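Local coordinates for IclR transcriptional regulator (Thermotoga maritima, PDB 1MKM), which probably acts as a zinc-containing, DNA-binding transcription regulator of the IclR family, most likely a repressor, at residues E108-D113 with G128-L133. Numbering follows the deposited sequence.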
ATOM      1  N   GLU B 108      -7.553  26.941 -28.625  1.00 68.90           N
ATOM      2  CA  GLU B 108      -6.900  25.980 -27.742  1.00 62.07           C
ATOM      3  C   GLU B 108      -7.894  24.888 -27.381  1.00 59.59           C
ATOM      4  O   GLU B 108      -9.100  25.012 -27.607  1.00 53.65           O
ATOM      5  CB  GLU B 108      -6.437  26.642 -26.446  1.00 69.39           C
ATOM      6  CG  GLU B 108      -5.055  27.241 -26.497  1.00 83.62           C
ATOM      7  CD  GLU B 108      -4.597  27.706 -25.135  1.00 85.60           C
ATOM      8  OE1 GLU B 108      -5.334  28.494 -24.505  1.00 92.01           O
ATOM      9  OE2 GLU B 108      -3.507  27.287 -24.693  1.00 86.48           O
ATOM     10  N   GLY B 109      -7.363  23.811 -26.819  1.00 66.76           N
ATOM     11  CA  GLY B 109      -8.192  22.712 -26.377  1.00 59.39           C
ATOM     12  C   GLY B 109      -7.862  22.431 -24.920  1.00 55.24           C
ATOM     13  O   GLY B 109      -6.784  22.786 -24.433  1.00 43.08           O
ATOM     14  N   VAL B 110      -8.798  21.810 -24.214  1.00 54.42           N
ATOM     15  CA  VAL B 110      -8.575  21.468 -22.816  1.00 58.49           C
ATOM     16  C   VAL B 110      -8.971  20.020 -22.540  1.00 48.00           C
ATOM     17  O   VAL B 110     -10.024  19.553 -22.970  1.00 56.82           O
ATOM     18  CB  VAL B 110      -9.401  22.345 -21.838  1.00 43.01           C
ATOM     19  CG1 VAL B 110      -8.918  22.076 -20.433  1.00 40.11           C
ATOM     20  CG2 VAL B 110      -9.289  23.811 -22.179  1.00 51.09           C
ATOM     21  N   TYR B 111      -8.126  19.307 -21.819  1.00 44.38           N
ATOM     22  CA  TYR B 111      -8.446  17.930 -21.477  1.00 42.67           C
ATOM     23  C   TYR B 111      -9.573  17.941 -20.444  1.00 51.31           C
ATOM     24  O   TYR B 111      -9.411  18.441 -19.330  1.00 58.18           O
ATOM     25  CB  TYR B 111      -7.214  17.248 -20.925  1.00 42.64           C
ATOM     26  CG  TYR B 111      -6.234  16.849 -21.993  1.00 36.56           C
ATOM     27  CD1 TYR B 111      -4.890  17.175 -21.885  1.00 39.81           C
ATOM     28  CD2 TYR B 111      -6.651  16.112 -23.107  1.00 46.28           C
ATOM     29  CE1 TYR B 111      -3.976  16.769 -22.860  1.00 43.12           C
ATOM     30  CE2 TYR B 111      -5.750  15.713 -24.082  1.00 34.95           C
ATOM     31  CZ  TYR B 111      -4.420  16.046 -23.951  1.00 35.81           C
ATOM     32  OH  TYR B 111      -3.527  15.679 -24.924  1.00 48.52           O
ATOM     33  N   ILE B 112     -10.729  17.415 -20.822  1.00 54.18           N
ATOM     34  CA  ILE B 112     -11.856  17.409 -19.913  1.00 56.88           C
ATOM     35  C   ILE B 112     -12.225  16.025 -19.416  1.00 45.46           C
ATOM     36  O   ILE B 112     -13.129  15.878 -18.599  1.00 54.23           O
ATOM     37  CB  ILE B 112     -13.079  18.099 -20.559  1.00 62.27           C
ATOM     38  CG1 ILE B 112     -13.230  17.642 -22.015  1.00 55.82           C
ATOM     39  CG2 ILE B 112     -12.908  19.619 -20.486  1.00 43.85           C
ATOM     40  CD1 ILE B 112     -14.517  18.078 -22.659  1.00 51.30           C
ATOM     41  N   ASP B 113     -11.523  15.014 -19.914  1.00 44.75           N
ATOM     42  CA  ASP B 113     -11.726  13.632 -19.486  1.00 33.91           C
ATOM     43  C   ASP B 113     -10.637  12.746 -20.085  1.00 41.23           C
ATOM     44  O   ASP B 113     -10.138  13.006 -21.180  1.00 47.74           O
ATOM     45  CB  ASP B 113     -13.097  13.107 -19.919  1.00 57.11           C
ATOM     46  CG  ASP B 113     -13.576  11.943 -19.053  1.00 56.57           C
ATOM     47  OD1 ASP B 113     -12.734  11.187 -18.534  1.00 50.52           O
ATOM     48  OD2 ASP B 113     -14.803  11.776 -18.894  1.00 67.80           O
ATOM     49  N   GLY B 128      -7.685  19.337 -17.291  1.00 48.29           N
ATOM     50  CA  GLY B 128      -7.406  20.745 -17.088  1.00 58.08           C
ATOM     51  C   GLY B 128      -6.290  21.302 -17.951  1.00 48.94           C
ATOM     52  O   GLY B 128      -6.278  22.487 -18.245  1.00 52.86           O
ATOM     53  N   MET B 129      -5.359  20.447 -18.362  1.00 52.75           N
ATOM     54  CA  MET B 129      -4.235  20.851 -19.199  1.00 45.68           C
ATOM     55  C   MET B 129      -4.723  21.339 -20.561  1.00 48.01           C
ATOM     56  O   MET B 129      -5.814  20.979 -21.004  1.00 48.85           O
ATOM     57  CB  MET B 129      -3.285  19.670 -19.364  1.00 58.11           C
ATOM     58  CG  MET B 129      -2.028  19.963 -20.139  1.00 65.71           C
ATOM     59  SD  MET B 129      -1.005  18.494 -20.202  1.00 63.16           S
ATOM     60  CE  MET B 129      -0.454  18.402 -18.471  1.00 53.44           C
ATOM     61  N   LYS B 130      -3.916  22.157 -21.228  1.00 51.11           N
ATOM     62  CA  LYS B 130      -4.309  22.723 -22.529  1.00 57.17           C
ATOM     63  C   LYS B 130      -3.621  22.033 -23.699  1.00 48.70           C
ATOM     64  O   LYS B 130      -2.489  21.565 -23.569  1.00 55.89           O
ATOM     65  CB  LYS B 130      -3.978  24.222 -22.567  1.00 52.62           C
ATOM     66  CG  LYS B 130      -4.575  25.016 -21.422  1.00 52.09           C
ATOM     67  CD  LYS B 130      -6.064  25.230 -21.606  1.00 59.73           C
ATOM     68  CE  LYS B 130      -6.333  26.569 -22.249  1.00 76.29           C
ATOM     69  NZ  LYS B 130      -5.710  27.667 -21.447  1.00 78.98           N
ATOM     70  N   VAL B 131      -4.297  21.967 -24.838  1.00 42.61           N
ATOM     71  CA  VAL B 131      -3.694  21.324 -26.004  1.00 62.29           C
ATOM     72  C   VAL B 131      -3.739  22.133 -27.282  1.00 57.82           C
ATOM     73  O   VAL B 131      -4.767  22.737 -27.623  1.00 49.59           O
ATOM     74  CB  VAL B 131      -4.319  19.943 -26.319  1.00 33.82           C
ATOM     75  CG1 VAL B 131      -4.091  19.009 -25.163  1.00 52.53           C
ATOM     76  CG2 VAL B 131      -5.770  20.078 -26.591  1.00 50.29           C
ATOM     77  N   ASP B 132      -2.599  22.127 -27.974  1.00 59.78           N
ATOM     78  CA  ASP B 132      -2.451  22.823 -29.239  1.00 67.72           C
ATOM     79  C   ASP B 132      -3.382  22.123 -30.212  1.00 65.54           C
ATOM     80  O   ASP B 132      -3.299  20.908 -30.378  1.00 74.53           O
ATOM     81  CB  ASP B 132      -1.009  22.716 -29.727  1.00 64.53           C
ATOM     82  CG  ASP B 132      -0.025  23.300 -28.746  1.00 67.90           C
ATOM     83  OD1 ASP B 132      -0.208  24.472 -28.348  1.00 68.85           O
ATOM     84  OD2 ASP B 132       0.934  22.591 -28.371  1.00 83.39           O
ATOM     85  N   LEU B 133      -4.270  22.886 -30.842  1.00 68.97           N
ATOM     86  CA  LEU B 133      -5.227  22.325 -31.782  1.00 69.18           C
ATOM     87  C   LEU B 133      -4.637  21.945 -33.136  1.00 74.35           C
ATOM     88  O   LEU B 133      -5.366  21.504 -34.022  1.00 80.85           O
ATOM     89  CB  LEU B 133      -6.386  23.298 -31.997  1.00 59.73           C
ATOM     90  CG  LEU B 133      -7.493  23.354 -30.938  1.00 67.29           C
ATOM     91  CD1 LEU B 133      -8.507  24.437 -31.295  1.00 60.67           C
ATOM     92  CD2 LEU B 133      -8.195  22.002 -30.861  1.00 61.15           C
TER
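Y111 and V131 meet at about a right angle: CG1 of V131 sits over one face of the phenol ring, toward CE1 and CZ, a tight contact at 3.2 Å from Y111 CE1. That methyl lies anti to its own carbonyl carbon (chi1 -62°), while CG2 turns back over the backbone of G109. M129 comes at the ring's edge instead, its CB in plane and 3.9 Å from Y111 CD1, the two side chains side by side. On the opposite face of the sheet, K130 folds its bent chain across V110, with CD 3.6 Å from V110 CG2, and ends in a salt bridge from NZ to E108 OE1 at 3.2 Å, the extended E108 chain crossing it at about a right angle. An alanine at E108 removes the carboxylate, and the K130 ammonium would probably be left without this partner, its chain freer to turn. Strand 130-132 is an edge strand, within this chain, of the antiparallel sheet in the IclR C-terminal, GAF-like domain, paired with 108-115. G109 and V131 bond both ways, G109 N to V131 O at 2.9 Å and V131 N to G109 O; Y111 N donates to M129 O, and G128 N returns to Y111 O. The Y111 side chain lies about 5 Å from a bound zinc ion.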